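Local coordinates for DUF3829 domain-containing protein (Bacteroides thetaiotaomicron, PDB 3RH3) that is of unknown function but is an all-alpha bacterial protein of the DUF3829-like family, probably a lipoprotein in its natural form, at residues D75-E80 / D141-L146; I164-K169 / K204-I209; A197-E202 / S227-F232. All blocks are in the same frame, centred on the assembly; numbering follows the deposited sequence. Where two conformers were deposited one is given.

Contact 1 of 3, residues D75-E80 / D141-L146; sequences DYFNPE and DILSPL
F77, in the lead-in to the N-terminus of helix 79-111, packs against L143 and L146 of helix 115-154. The contact is apolar and rests on one ring and two leucine methyls. L143 comes in through CD2. Its nearest ring atom is F77 CZ, 3.6 Å from L143 CD2, at the far end of the phenyl group. L146 CD1 lies farther back along the same ring. It is 3.8 Å from F77 CD1 and equally far from F77 CE1, so it sits beside that bond. Both methyls approach the ring at a slant. The side chains of F77 and L143 cross at about a right angle. F77 CG lies anti to its carbonyl carbon (chi1 -67°), and this turn carries the ring across to helix 115-154.

Helices 79-111 and 115-154 follow each other with a short connection and run antiparallel, as a helical hairpin. The contact lies at the open end of that hairpin. N78, next after F77, is the N-cap of helix 79-111, and its OD1 accepts a hydrogen bond from V81 N. This fixes the start of the helix directly after the ring. On the other side, P145 lies between the two leucines in sequence. Its nitrogen has no hydrogen to give to the preceding turn, and the helix is kinked there.

The F77 ring has further neighbours. Y76 CD1 lies over one of its faces, offset toward the rim. Y21 of helix 10-32 meets it edge-to-face, and Y21 also touches L143.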
ATOM      1  N   ASP A  75       8.361   7.456 -21.182  1.00 43.36           N
ATOM      2  CA  ASP A  75       8.472   6.289 -22.060  1.00 43.49           C
ATOM      3  C   ASP A  75       9.430   5.212 -21.562  1.00 46.15           C
ATOM      4  O   ASP A  75       9.640   4.229 -22.278  1.00 46.28           O
ATOM      5  CB  ASP A  75       8.772   6.662 -23.531  1.00 45.62           C
ATOM      6  CG  ASP A  75       9.979   7.500 -23.821  1.00 53.69           C
ATOM      7  OD1 ASP A  75      10.902   7.544 -22.968  1.00 54.42           O
ATOM      8  OD2 ASP A  75      10.024   8.096 -24.908  1.00 62.39           O
ATOM      9  N   TYR A  76       9.929   5.344 -20.316  1.00 40.54           N
ATOM     10  CA  TYR A  76      10.672   4.275 -19.632  1.00 40.83           C
ATOM     11  C   TYR A  76       9.634   3.152 -19.291  1.00 45.81           C
ATOM     12  O   TYR A  76      10.018   2.035 -18.955  1.00 47.68           O
ATOM     13  CB  TYR A  76      11.440   4.787 -18.380  1.00 40.65           C
ATOM     14  CG  TYR A  76      10.699   5.861 -17.605  1.00 41.35           C
ATOM     15  CD1 TYR A  76       9.751   5.526 -16.643  1.00 42.14           C
ATOM     16  CD2 TYR A  76      10.924   7.211 -17.858  1.00 42.71           C
ATOM     17  CE1 TYR A  76       9.038   6.511 -15.956  1.00 42.35           C
ATOM     18  CE2 TYR A  76      10.217   8.204 -17.179  1.00 43.12           C
ATOM     19  CZ  TYR A  76       9.261   7.849 -16.244  1.00 50.25           C
ATOM     20  OH  TYR A  76       8.559   8.836 -15.597  1.00 51.84           O
ATOM     21  N   PHE A  77       8.314   3.483 -19.383  1.00 38.98           N
ATOM     22  CA  PHE A  77       7.169   2.579 -19.273  1.00 37.50           C
ATOM     23  C   PHE A  77       6.576   2.425 -20.657  1.00 41.29           C
ATOM     24  O   PHE A  77       6.629   3.382 -21.430  1.00 42.82           O
ATOM     25  CB  PHE A  77       6.087   3.121 -18.313  1.00 38.16           C
ATOM     26  CG  PHE A  77       6.426   3.212 -16.846  1.00 39.45           C
ATOM     27  CD1 PHE A  77       7.016   2.146 -16.182  1.00 41.63           C
ATOM     28  CD2 PHE A  77       6.087   4.342 -16.108  1.00 41.34           C
ATOM     29  CE1 PHE A  77       7.309   2.234 -14.816  1.00 42.34           C
ATOM     30  CE2 PHE A  77       6.384   4.425 -14.746  1.00 42.56           C
ATOM     31  CZ  PHE A  77       6.973   3.368 -14.109  1.00 40.05           C
ATOM     32  N   ASN A  78       5.966   1.278 -20.970  1.00 36.16           N
ATOM     33  CA  ASN A  78       5.336   1.121 -22.271  1.00 36.21           C
ATOM     34  C   ASN A  78       3.946   1.853 -22.293  1.00 38.11           C
ATOM     35  O   ASN A  78       3.461   2.247 -21.227  1.00 33.48           O
ATOM     36  CB  ASN A  78       5.247  -0.351 -22.689  1.00 41.21           C
ATOM     37  CG  ASN A  78       4.294  -1.229 -21.917  1.00 51.03           C
ATOM     38  OD1 ASN A  78       3.209  -0.830 -21.490  1.00 39.40           O
ATOM     39  ND2 ASN A  78       4.641  -2.489 -21.834  1.00 47.06           N
ATOM     40  N   PRO A  79       3.340   2.068 -23.500  1.00 37.51           N
ATOM     41  CA  PRO A  79       2.092   2.850 -23.590  1.00 37.59           C
ATOM     42  C   PRO A  79       0.928   2.336 -22.770  1.00 42.04           C
ATOM     43  O   PRO A  79       0.179   3.143 -22.232  1.00 40.86           O
ATOM     44  CB  PRO A  79       1.771   2.811 -25.085  1.00 40.33           C
ATOM     45  CG  PRO A  79       3.095   2.678 -25.743  1.00 45.11           C
ATOM     46  CD  PRO A  79       3.865   1.764 -24.854  1.00 40.17           C
ATOM     47  N   GLU A  80       0.757   1.013 -22.678  1.00 41.50           N
ATOM     48  CA  GLU A  80      -0.308   0.403 -21.887  1.00 40.51           C
ATOM     49  C   GLU A  80      -0.091   0.766 -20.430  1.00 39.22           C
ATOM     50  O   GLU A  80      -1.015   1.261 -19.774  1.00 36.95           O
ATOM     51  CB  GLU A  80      -0.331  -1.123 -22.107  1.00 42.67           C
ATOM     52  CG  GLU A  80      -1.468  -1.866 -21.424  1.00 61.19           C
ATOM     53  CD  GLU A  80      -1.466  -3.378 -21.601  1.00101.16           C
ATOM     54  OE1 GLU A  80      -0.383  -3.960 -21.851  1.00100.20           O
ATOM     55  OE2 GLU A  80      -2.554  -3.986 -21.473  1.00104.29           O
ATOM     56  N   ASP A 141       0.184  -2.387  -7.853  1.00 34.85           N
ATOM     57  CA  ASP A 141       0.173  -3.623  -8.641  1.00 35.27           C
ATOM     58  C   ASP A 141       0.827  -3.412 -10.023  1.00 40.74           C
ATOM     59  O   ASP A 141       1.584  -4.266 -10.465  1.00 43.40           O
ATOM     60  CB  ASP A 141      -1.258  -4.154  -8.831  1.00 37.92           C
ATOM     61  CG  ASP A 141      -1.946  -4.703  -7.571  1.00 55.28           C
ATOM     62  OD1 ASP A 141      -1.240  -4.978  -6.575  1.00 56.22           O
ATOM     63  OD2 ASP A 141      -3.192  -4.859  -7.590  1.00 62.88           O
ATOM     64  N   ILE A 142       0.542  -2.292 -10.694  1.00 34.41           N
ATOM     65  CA  ILE A 142       1.145  -1.969 -11.986  1.00 35.48           C
ATOM     66  C   ILE A 142       2.661  -1.833 -11.835  1.00 39.86           C
ATOM     67  O   ILE A 142       3.408  -2.458 -12.578  1.00 41.02           O
ATOM     68  CB  ILE A 142       0.522  -0.686 -12.630  1.00 38.79           C
ATOM     69  CG1 ILE A 142      -0.954  -0.898 -13.037  1.00 38.58           C
ATOM     70  CG2 ILE A 142       1.344  -0.156 -13.846  1.00 39.23           C
ATOM     71  CD1 ILE A 142      -1.755   0.426 -12.988  1.00 44.30           C
ATOM     72  N   LEU A 143       3.105  -1.068 -10.840  1.00 37.26           N
ATOM     73  CA  LEU A 143       4.501  -0.714 -10.673  1.00 36.71           C
ATOM     74  C   LEU A 143       5.367  -1.816 -10.133  1.00 41.02           C
ATOM     75  O   LEU A 143       6.573  -1.801 -10.426  1.00 40.22           O
ATOM     76  CB  LEU A 143       4.629   0.511  -9.753  1.00 36.34           C
ATOM     77  CG  LEU A 143       4.048   1.831 -10.254  1.00 40.54           C
ATOM     78  CD1 LEU A 143       4.179   2.903  -9.176  1.00 41.85           C
ATOM     79  CD2 LEU A 143       4.733   2.300 -11.520  1.00 36.48           C
ATOM     80  N   SER A 144       4.796  -2.715  -9.291  1.00 38.07           N
ATOM     81  CA  SER A 144       5.540  -3.782  -8.588  1.00 38.57           C
ATOM     82  C   SER A 144       6.407  -4.632  -9.537  1.00 42.71           C
ATOM     83  O   SER A 144       7.613  -4.637  -9.307  1.00 42.95           O
ATOM     84  CB  SER A 144       4.613  -4.684  -7.757  1.00 41.02           C
ATOM     85  N   PRO A 145       5.897  -5.297 -10.609  1.00 39.94           N
ATOM     86  CA  PRO A 145       6.808  -6.089 -11.466  1.00 40.97           C
ATOM     87  C   PRO A 145       7.817  -5.232 -12.246  1.00 47.06           C
ATOM     88  O   PRO A 145       8.897  -5.722 -12.602  1.00 48.53           O
ATOM     89  CB  PRO A 145       5.854  -6.808 -12.419  1.00 42.76           C
ATOM     90  CG  PRO A 145       4.615  -5.965 -12.425  1.00 46.06           C
ATOM     91  CD  PRO A 145       4.492  -5.441 -11.059  1.00 40.67           C
ATOM     92  N   LEU A 146       7.480  -3.954 -12.486  1.00 42.25           N
ATOM     93  CA  LEU A 146       8.336  -3.020 -13.220  1.00 42.68           C
ATOM     94  C   LEU A 146       9.495  -2.548 -12.349  1.00 48.14           C
ATOM     95  O   LEU A 146      10.639  -2.519 -12.817  1.00 49.80           O
ATOM     96  CB  LEU A 146       7.517  -1.830 -13.732  1.00 42.24           C
ATOM     97  CG  LEU A 146       6.415  -2.191 -14.742  1.00 47.15           C
ATOM     98  CD1 LEU A 146       5.463  -1.035 -14.942  1.00 46.54           C
ATOM     99  CD2 LEU A 146       7.000  -2.651 -16.072  1.00 50.27           C
TER

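Contact 2 of 3, residues I164-K169 / K204-I209; sequences IMAMRK and KAAEKI
A166 and A206 bring two antiparallel helices close, with 6.1 Å from A166 CA to A206 CA. The pair belongs to a helical hairpin. Helix 161-181 forms one arm and helix 189-207 the other. Such a short spacing suits alanine, since only the two alanine methyls, one from each helix, lie between the backbones at this point.

A166 carries most of the contact. Its CB points at the opposite segment and lies 4.1 Å from A206 CB. The two methyls face each other. The same A166 CB also meets I209, so one methyl group has two partners. A206 is buried. It is covered further by F222 and L226 of helix 216-240 and by M170 of helix 161-181. The alanine pair therefore lies where a third helix closes over the hairpin.

I209 stands in the loop that follows helix 189-207. Its backbone N donates to A206 O at 3.1 Å, which holds the turn to the last part of the helix. K208 N likewise bonds to A205 O. After this turn the I209 side chain lies against helix 161-181, where it also touches D162 and Q163. The interface between the two segments is small and wholly apolar.

I209 CG1 lies anti to the carbonyl carbon (chi1 -64°), and chi2 of 171° extends the chain beyond it. This brings the terminal methyl to A166, with I209 CD1 3.8 Å from A166 CB.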
ATOM      1  N   ILE A 164      18.168  -8.747  -0.951  1.00 38.97           N
ATOM      2  CA  ILE A 164      17.590  -7.410  -1.148  1.00 37.40           C
ATOM      3  C   ILE A 164      16.264  -7.504  -1.917  1.00 40.27           C
ATOM      4  O   ILE A 164      15.261  -6.909  -1.488  1.00 38.70           O
ATOM      5  CB  ILE A 164      18.602  -6.453  -1.839  1.00 40.32           C
ATOM      6  CG1 ILE A 164      19.807  -6.190  -0.892  1.00 40.22           C
ATOM      7  CG2 ILE A 164      17.919  -5.117  -2.266  1.00 39.55           C
ATOM      8  CD1 ILE A 164      21.113  -5.910  -1.556  1.00 41.54           C
HETATM    9  N   MSE A 165      16.259  -8.246  -3.034  1.00 37.05           N
HETATM   10  CA  MSE A 165      15.067  -8.476  -3.871  0.50 34.99           C
HETATM   11  C   MSE A 165      13.937  -9.084  -3.031  1.00 38.69           C
HETATM   12  O   MSE A 165      12.799  -8.640  -3.109  1.00 37.19           O
HETATM   13  CB  MSE A 165      15.385  -9.409  -5.066  0.50 37.29           C
HETATM   14  CG  MSE A 165      16.338  -8.812  -6.097  0.50 44.02           C
HETATM   15 SE   MSE A 165      15.740  -7.123  -6.838  0.38 49.39          SE
HETATM   16  CE  MSE A 165      14.316  -7.821  -7.942  0.50 44.95           C
ATOM     17  N   ALA A 166      14.271 -10.109  -2.200  1.00 36.30           N
ATOM     18  CA  ALA A 166      13.278 -10.780  -1.357  1.00 34.90           C
ATOM     19  C   ALA A 166      12.634  -9.805  -0.368  1.00 38.78           C
ATOM     20  O   ALA A 166      11.402  -9.768  -0.242  1.00 38.34           O
ATOM     21  CB  ALA A 166      13.910 -11.936  -0.611  1.00 35.95           C
HETATM   22  N   MSE A 167      13.454  -8.996   0.308  1.00 34.77           N
HETATM   23  CA  MSE A 167      12.934  -8.043   1.296  1.00 33.84           C
HETATM   24  C   MSE A 167      12.033  -7.021   0.635  1.00 40.81           C
HETATM   25  O   MSE A 167      10.941  -6.781   1.140  1.00 42.70           O
HETATM   26  CB  MSE A 167      14.063  -7.352   2.058  1.00 35.05           C
HETATM   27  CG  MSE A 167      14.728  -8.251   3.041  1.00 39.60           C
HETATM   28 SE   MSE A 167      16.010  -7.330   4.182  0.75 43.72          SE
HETATM   29  CE  MSE A 167      17.594  -7.547   3.070  1.00 42.51           C
ATOM     30  N   ARG A 168      12.474  -6.441  -0.494  1.00 38.20           N
ATOM     31  CA  ARG A 168      11.679  -5.508  -1.287  1.00 38.05           C
ATOM     32  C   ARG A 168      10.313  -6.127  -1.686  1.00 39.21           C
ATOM     33  O   ARG A 168       9.290  -5.481  -1.498  1.00 39.70           O
ATOM     34  CB  ARG A 168      12.439  -5.070  -2.544  1.00 39.69           C
ATOM     35  CG  ARG A 168      13.552  -4.098  -2.272  1.00 52.78           C
ATOM     36  CD  ARG A 168      14.052  -3.445  -3.559  1.00 64.73           C
ATOM     37  NE  ARG A 168      13.113  -2.467  -4.134  1.00 73.55           N
ATOM     38  CZ  ARG A 168      12.928  -1.228  -3.678  1.00 90.70           C
ATOM     39  NH1 ARG A 168      13.584  -0.802  -2.602  1.00 72.90           N
ATOM     40  NH2 ARG A 168      12.075  -0.412  -4.284  1.00 82.95           N
ATOM     41  N   LYS A 169      10.286  -7.355  -2.175  1.00 36.41           N
ATOM     42  CA  LYS A 169       9.015  -7.989  -2.580  1.00 36.63           C
ATOM     43  C   LYS A 169       8.084  -8.245  -1.376  1.00 41.51           C
ATOM     44  O   LYS A 169       6.898  -7.915  -1.461  1.00 43.36           O
ATOM     45  CB  LYS A 169       9.228  -9.281  -3.375  1.00 40.62           C
ATOM     46  CG  LYS A 169       7.949  -9.695  -4.112  1.00 46.20           C
ATOM     47  CD  LYS A 169       8.139 -10.779  -5.119  1.00 56.44           C
ATOM     48  CE  LYS A 169       6.862 -10.958  -5.909  1.00 71.51           C
ATOM     49  NZ  LYS A 169       7.073 -11.797  -7.122  1.00 87.61           N
ATOM     50  N   LYS A 204       9.128 -18.500   2.724  1.00 41.10           N
ATOM     51  CA  LYS A 204       9.757 -19.825   2.663  1.00 42.18           C
ATOM     52  C   LYS A 204      10.862 -19.849   1.616  1.00 47.47           C
ATOM     53  O   LYS A 204      11.880 -20.514   1.820  1.00 48.60           O
ATOM     54  CB  LYS A 204       8.710 -20.916   2.392  1.00 43.58           C
ATOM     55  CG  LYS A 204       7.798 -21.116   3.596  1.00 57.34           C
ATOM     56  CD  LYS A 204       6.914 -22.348   3.491  1.00 69.12           C
ATOM     57  CE  LYS A 204       6.263 -22.667   4.821  1.00 80.36           C
ATOM     58  NZ  LYS A 204       7.258 -23.053   5.865  1.00 91.33           N
ATOM     59  N   ALA A 205      10.675 -19.102   0.509  1.00 44.60           N
ATOM     60  CA  ALA A 205      11.684 -18.985  -0.542  1.00 44.98           C
ATOM     61  C   ALA A 205      12.866 -18.171  -0.019  1.00 48.98           C
ATOM     62  O   ALA A 205      14.008 -18.604  -0.172  1.00 50.25           O
ATOM     63  CB  ALA A 205      11.093 -18.344  -1.780  1.00 45.41           C
ATOM     64  N   ALA A 206      12.588 -17.055   0.689  1.00 44.56           N
ATOM     65  CA  ALA A 206      13.636 -16.212   1.283  1.00 44.49           C
ATOM     66  C   ALA A 206      14.487 -16.987   2.292  1.00 49.93           C
ATOM     67  O   ALA A 206      15.710 -16.828   2.284  1.00 50.69           O
ATOM     68  CB  ALA A 206      13.036 -14.994   1.944  1.00 43.95           C
ATOM     69  N   GLU A 207      13.856 -17.854   3.118  1.00 46.35           N
ATOM     70  CA  GLU A 207      14.557 -18.693   4.102  1.00 48.12           C
ATOM     71  C   GLU A 207      15.527 -19.690   3.438  1.00 55.04           C
ATOM     72  O   GLU A 207      16.448 -20.167   4.098  1.00 56.55           O
ATOM     73  CB  GLU A 207      13.559 -19.482   4.961  1.00 49.55           C
ATOM     74  CG  GLU A 207      12.834 -18.671   6.021  1.00 59.07           C
ATOM     75  CD  GLU A 207      11.601 -19.346   6.593  1.00 82.53           C
ATOM     76  OE1 GLU A 207      11.295 -20.492   6.191  1.00 77.50           O
ATOM     77  OE2 GLU A 207      10.922 -18.712   7.430  1.00 83.99           O
ATOM     78  N   LYS A 208      15.315 -20.005   2.144  1.00 52.59           N
ATOM     79  CA  LYS A 208      16.148 -20.936   1.384  1.00 54.10           C
ATOM     80  C   LYS A 208      17.273 -20.231   0.625  1.00 59.24           C
ATOM     81  O   LYS A 208      18.091 -20.929   0.013  1.00 61.62           O
ATOM     82  CB  LYS A 208      15.283 -21.732   0.387  1.00 57.27           C
ATOM     83  CG  LYS A 208      14.473 -22.864   1.021  1.00 73.94           C
ATOM     84  CD  LYS A 208      13.204 -23.205   0.213  1.00 84.58           C
ATOM     85  CE  LYS A 208      13.452 -23.796  -1.158  1.00 98.80           C
ATOM     86  NZ  LYS A 208      12.311 -23.560  -2.083  1.00106.16           N
ATOM     87  N   ILE A 209      17.319 -18.866   0.641  1.00 53.85           N
ATOM     88  CA  ILE A 209      18.361 -18.085  -0.055  1.00 54.07           C
ATOM     89  C   ILE A 209      19.723 -18.460   0.546  1.00 61.55           C
ATOM     90  O   ILE A 209      19.873 -18.407   1.774  1.00 61.66           O
ATOM     91  CB  ILE A 209      18.132 -16.547  -0.055  1.00 55.06           C
ATOM     92  CG1 ILE A 209      16.853 -16.167  -0.830  1.00 54.03           C
ATOM     93  CG2 ILE A 209      19.336 -15.822  -0.656  1.00 55.79           C
ATOM     94  CD1 ILE A 209      16.452 -14.713  -0.689  1.00 58.84           C
TER

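Contact 3 of 3, residues A197-E202 / S227-F232; sequences AELEKE and STVKSF
L199 of helix 189-207 meets V229 and F232 of helix 216-240, and these three buried residues make the whole contact. L199 has the most surface covered, V229 less, and F232 least. L199 and V229 reach toward each other tip to tip. The valine uses one branch, CG1, which lies close to the fork of the leucine. V229 CG1 is 3.8 Å from L199 CD1, and it is 4.0 Å from L199 CG. L199 CD2 is slightly farther off, at 4.1 Å from the same V229 CG1. One valine methyl thus touches the leucine at its branch carbon and both methyls. The valine torsion accounts for this: CG1 is anti to the backbone N (chi1 166°), and that is the branch turned to the leucine.

The two helices run antiparallel, with L199 CA 8.5 Å from V229 CA. Together with helix 161-181 they form an up-down-up three-helix bundle. L199 lies inside it, since it also touches T173 and I177 of helix 161-181 and M233 of helix 216-240.

F232 is one turn on from V229 and on the same side of its helix. Its contact with L199 is looser. L199 CD2 stands at the edge of the ring, near the ring plane, 4.2 Å from F232 CD2. With L199 cut back to an alanine, V229 CG1 and the F232 edge are likely to lose their leucine partner, leaving a gap between the two helices. The F232 ring also meets Y257 of helix 247-257 edge-to-face. L261, in the loop beyond, touches both V229 and F232. Y257 also touches T228 and S231.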
ATOM      1  N   ALA A 197      -1.041 -15.858   1.760  1.00 32.67           N
ATOM      2  CA  ALA A 197      -0.517 -17.063   1.124  1.00 33.60           C
ATOM      3  C   ALA A 197       0.674 -16.688   0.225  1.00 38.24           C
ATOM      4  O   ALA A 197       1.682 -17.393   0.209  1.00 39.35           O
ATOM      5  CB  ALA A 197      -1.614 -17.750   0.325  1.00 35.17           C
ATOM      6  N   GLU A 198       0.561 -15.567  -0.504  1.00 34.30           N
ATOM      7  CA  GLU A 198       1.637 -15.017  -1.354  1.00 34.87           C
ATOM      8  C   GLU A 198       2.864 -14.695  -0.461  1.00 36.13           C
ATOM      9  O   GLU A 198       3.977 -15.156  -0.737  1.00 37.62           O
ATOM     10  CB  GLU A 198       1.135 -13.773  -2.128  1.00 35.92           C
ATOM     11  CG  GLU A 198       2.179 -13.096  -3.005  1.00 50.01           C
ATOM     12  CD  GLU A 198       1.733 -11.850  -3.752  1.00 83.88           C
ATOM     13  OE1 GLU A 198       0.731 -11.931  -4.500  1.00100.52           O
ATOM     14  OE2 GLU A 198       2.416 -10.806  -3.628  1.00 69.94           O
ATOM     15  N   LEU A 199       2.634 -13.994   0.636  1.00 30.80           N
ATOM     16  CA  LEU A 199       3.666 -13.642   1.625  1.00 30.86           C
ATOM     17  C   LEU A 199       4.344 -14.886   2.239  1.00 36.52           C
ATOM     18  O   LEU A 199       5.570 -14.876   2.418  1.00 33.87           O
ATOM     19  CB  LEU A 199       3.078 -12.760   2.741  1.00 30.10           C
ATOM     20  CG  LEU A 199       4.089 -12.196   3.792  1.00 33.46           C
ATOM     21  CD1 LEU A 199       5.267 -11.512   3.105  1.00 32.99           C
ATOM     22  CD2 LEU A 199       3.405 -11.230   4.732  1.00 28.33           C
ATOM     23  N   GLU A 200       3.549 -15.947   2.553  1.00 36.21           N
ATOM     24  CA  GLU A 200       4.063 -17.187   3.139  1.00 37.31           C
ATOM     25  C   GLU A 200       4.987 -17.887   2.131  1.00 39.49           C
ATOM     26  O   GLU A 200       6.011 -18.434   2.518  1.00 40.26           O
ATOM     27  CB  GLU A 200       2.899 -18.109   3.577  1.00 39.61           C
ATOM     28  CG  GLU A 200       3.266 -19.546   3.936  1.00 53.91           C
ATOM     29  CD  GLU A 200       3.671 -19.819   5.371  1.00 80.34           C
ATOM     30  OE1 GLU A 200       4.225 -18.907   6.027  1.00 72.80           O
ATOM     31  OE2 GLU A 200       3.463 -20.964   5.831  1.00 84.00           O
ATOM     32  N   LYS A 201       4.618 -17.862   0.858  1.00 34.12           N
ATOM     33  CA  LYS A 201       5.385 -18.467  -0.225  1.00 35.25           C
ATOM     34  C   LYS A 201       6.713 -17.698  -0.402  1.00 41.78           C
ATOM     35  O   LYS A 201       7.762 -18.320  -0.546  1.00 44.29           O
ATOM     36  CB  LYS A 201       4.545 -18.445  -1.523  1.00 36.33           C
ATOM     37  CG  LYS A 201       4.915 -19.482  -2.557  1.00 50.71           C
ATOM     38  CD  LYS A 201       4.011 -19.380  -3.791  1.00 63.10           C
ATOM     39  N   GLU A 202       6.668 -16.364  -0.345  1.00 36.78           N
ATOM     40  CA  GLU A 202       7.855 -15.497  -0.465  1.00 37.00           C
ATOM     41  C   GLU A 202       8.792 -15.708   0.734  1.00 41.32           C
ATOM     42  O   GLU A 202      10.012 -15.743   0.579  1.00 41.81           O
ATOM     43  CB  GLU A 202       7.456 -14.012  -0.544  1.00 37.05           C
ATOM     44  CG  GLU A 202       6.742 -13.597  -1.816  1.00 41.48           C
ATOM     45  CD  GLU A 202       6.016 -12.262  -1.760  1.00 53.24           C
ATOM     46  OE1 GLU A 202       6.162 -11.533  -0.753  1.00 46.67           O
ATOM     47  OE2 GLU A 202       5.311 -11.937  -2.740  1.00 50.96           O
ATOM     48  N   SER A 227      12.063 -12.613  10.631  1.00 37.45           N
ATOM     49  CA  SER A 227      11.419 -12.736  11.938  1.00 37.15           C
ATOM     50  C   SER A 227      10.269 -11.699  12.091  1.00 39.09           C
ATOM     51  O   SER A 227       9.208 -12.053  12.594  1.00 37.81           O
ATOM     52  CB  SER A 227      12.462 -12.571  13.044  1.00 42.46           C
ATOM     53  OG  SER A 227      11.870 -12.288  14.303  1.00 58.27           O
ATOM     54  N   THR A 228      10.485 -10.449  11.629  1.00 36.37           N
ATOM     55  CA  THR A 228       9.499  -9.346  11.646  1.00 36.31           C
ATOM     56  C   THR A 228       8.339  -9.657  10.710  1.00 39.44           C
ATOM     57  O   THR A 228       7.210  -9.264  10.991  1.00 39.31           O
ATOM     58  CB  THR A 228      10.182  -8.022  11.235  1.00 43.99           C
ATOM     59  OG1 THR A 228      11.359  -7.852  12.024  1.00 47.52           O
ATOM     60  CG2 THR A 228       9.273  -6.802  11.396  1.00 36.25           C
ATOM     61  N   VAL A 229       8.605 -10.333   9.591  1.00 35.32           N
ATOM     62  CA  VAL A 229       7.538 -10.719   8.664  1.00 34.72           C
ATOM     63  C   VAL A 229       6.621 -11.749   9.373  1.00 41.48           C
ATOM     64  O   VAL A 229       5.393 -11.575   9.369  1.00 41.85           O
ATOM     65  CB  VAL A 229       8.083 -11.245   7.317  1.00 37.39           C
ATOM     66  CG1 VAL A 229       6.987 -11.954   6.518  1.00 37.25           C
ATOM     67  CG2 VAL A 229       8.695 -10.116   6.494  1.00 36.50           C
ATOM     68  N   LYS A 230       7.213 -12.783  10.017  1.00 38.52           N
ATOM     69  CA  LYS A 230       6.430 -13.808  10.748  1.00 37.65           C
ATOM     70  C   LYS A 230       5.618 -13.152  11.864  1.00 38.78           C
ATOM     71  O   LYS A 230       4.478 -13.514  12.051  1.00 36.51           O
ATOM     72  CB  LYS A 230       7.311 -14.924  11.330  1.00 40.32           C
ATOM     73  CG  LYS A 230       8.145 -15.675  10.309  1.00 56.32           C
ATOM     74  CD  LYS A 230       9.330 -16.412  10.939  1.00 69.31           C
ATOM     75  CE  LYS A 230      10.448 -16.575   9.939  1.00 79.60           C
ATOM     76  NZ  LYS A 230      11.732 -16.965  10.574  1.00 91.36           N
ATOM     77  N   SER A 231       6.182 -12.140  12.559  1.00 36.80           N
ATOM     78  CA  SER A 231       5.472 -11.422  13.628  1.00 35.92           C
ATOM     79  C   SER A 231       4.310 -10.667  13.060  1.00 37.51           C
ATOM     80  O   SER A 231       3.234 -10.674  13.640  1.00 38.28           O
ATOM     81  CB  SER A 231       6.407 -10.462  14.355  1.00 36.72           C
ATOM     82  OG  SER A 231       7.194 -11.248  15.219  1.00 39.27           O
ATOM     83  N   PHE A 232       4.526 -10.024  11.909  1.00 32.92           N
ATOM     84  CA  PHE A 232       3.491  -9.273  11.201  1.00 31.25           C
ATOM     85  C   PHE A 232       2.364 -10.211  10.840  1.00 33.76           C
ATOM     86  O   PHE A 232       1.192  -9.902  11.044  1.00 34.81           O
ATOM     87  CB  PHE A 232       4.043  -8.549   9.938  1.00 31.81           C
ATOM     88  CG  PHE A 232       2.915  -8.055   9.075  1.00 32.91           C
ATOM     89  CD1 PHE A 232       2.190  -6.921   9.433  1.00 35.76           C
ATOM     90  CD2 PHE A 232       2.476  -8.803   7.981  1.00 34.69           C
ATOM     91  CE1 PHE A 232       1.085  -6.507   8.671  1.00 36.63           C
ATOM     92  CE2 PHE A 232       1.361  -8.393   7.231  1.00 36.62           C
ATOM     93  CZ  PHE A 232       0.671  -7.253   7.588  1.00 34.26           C
TER

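Contacts 1 and 3 are buried, while contact 2 is partly buried. Contact 1 stands apart, about 23 Å from contact 2 and 26 Å from contact 3 between centres. It lies in the N-terminal DUF6845 region, whereas contacts 2 and 3 lie in the C-terminal DUF3829-like region. Those two share helix 189-207 and are about 10 Å apart between centres. They touch at their polar margins, where E207 comes near K230 and K169 near E202. All three interfaces are apolar, but their means differ. In contact 1 a phenylalanine just ahead of a helix reaches the neighbouring helix. Alanine methyls allow close helices in contact 2. Branched and aromatic side chains fill the wider spacing in contact 3.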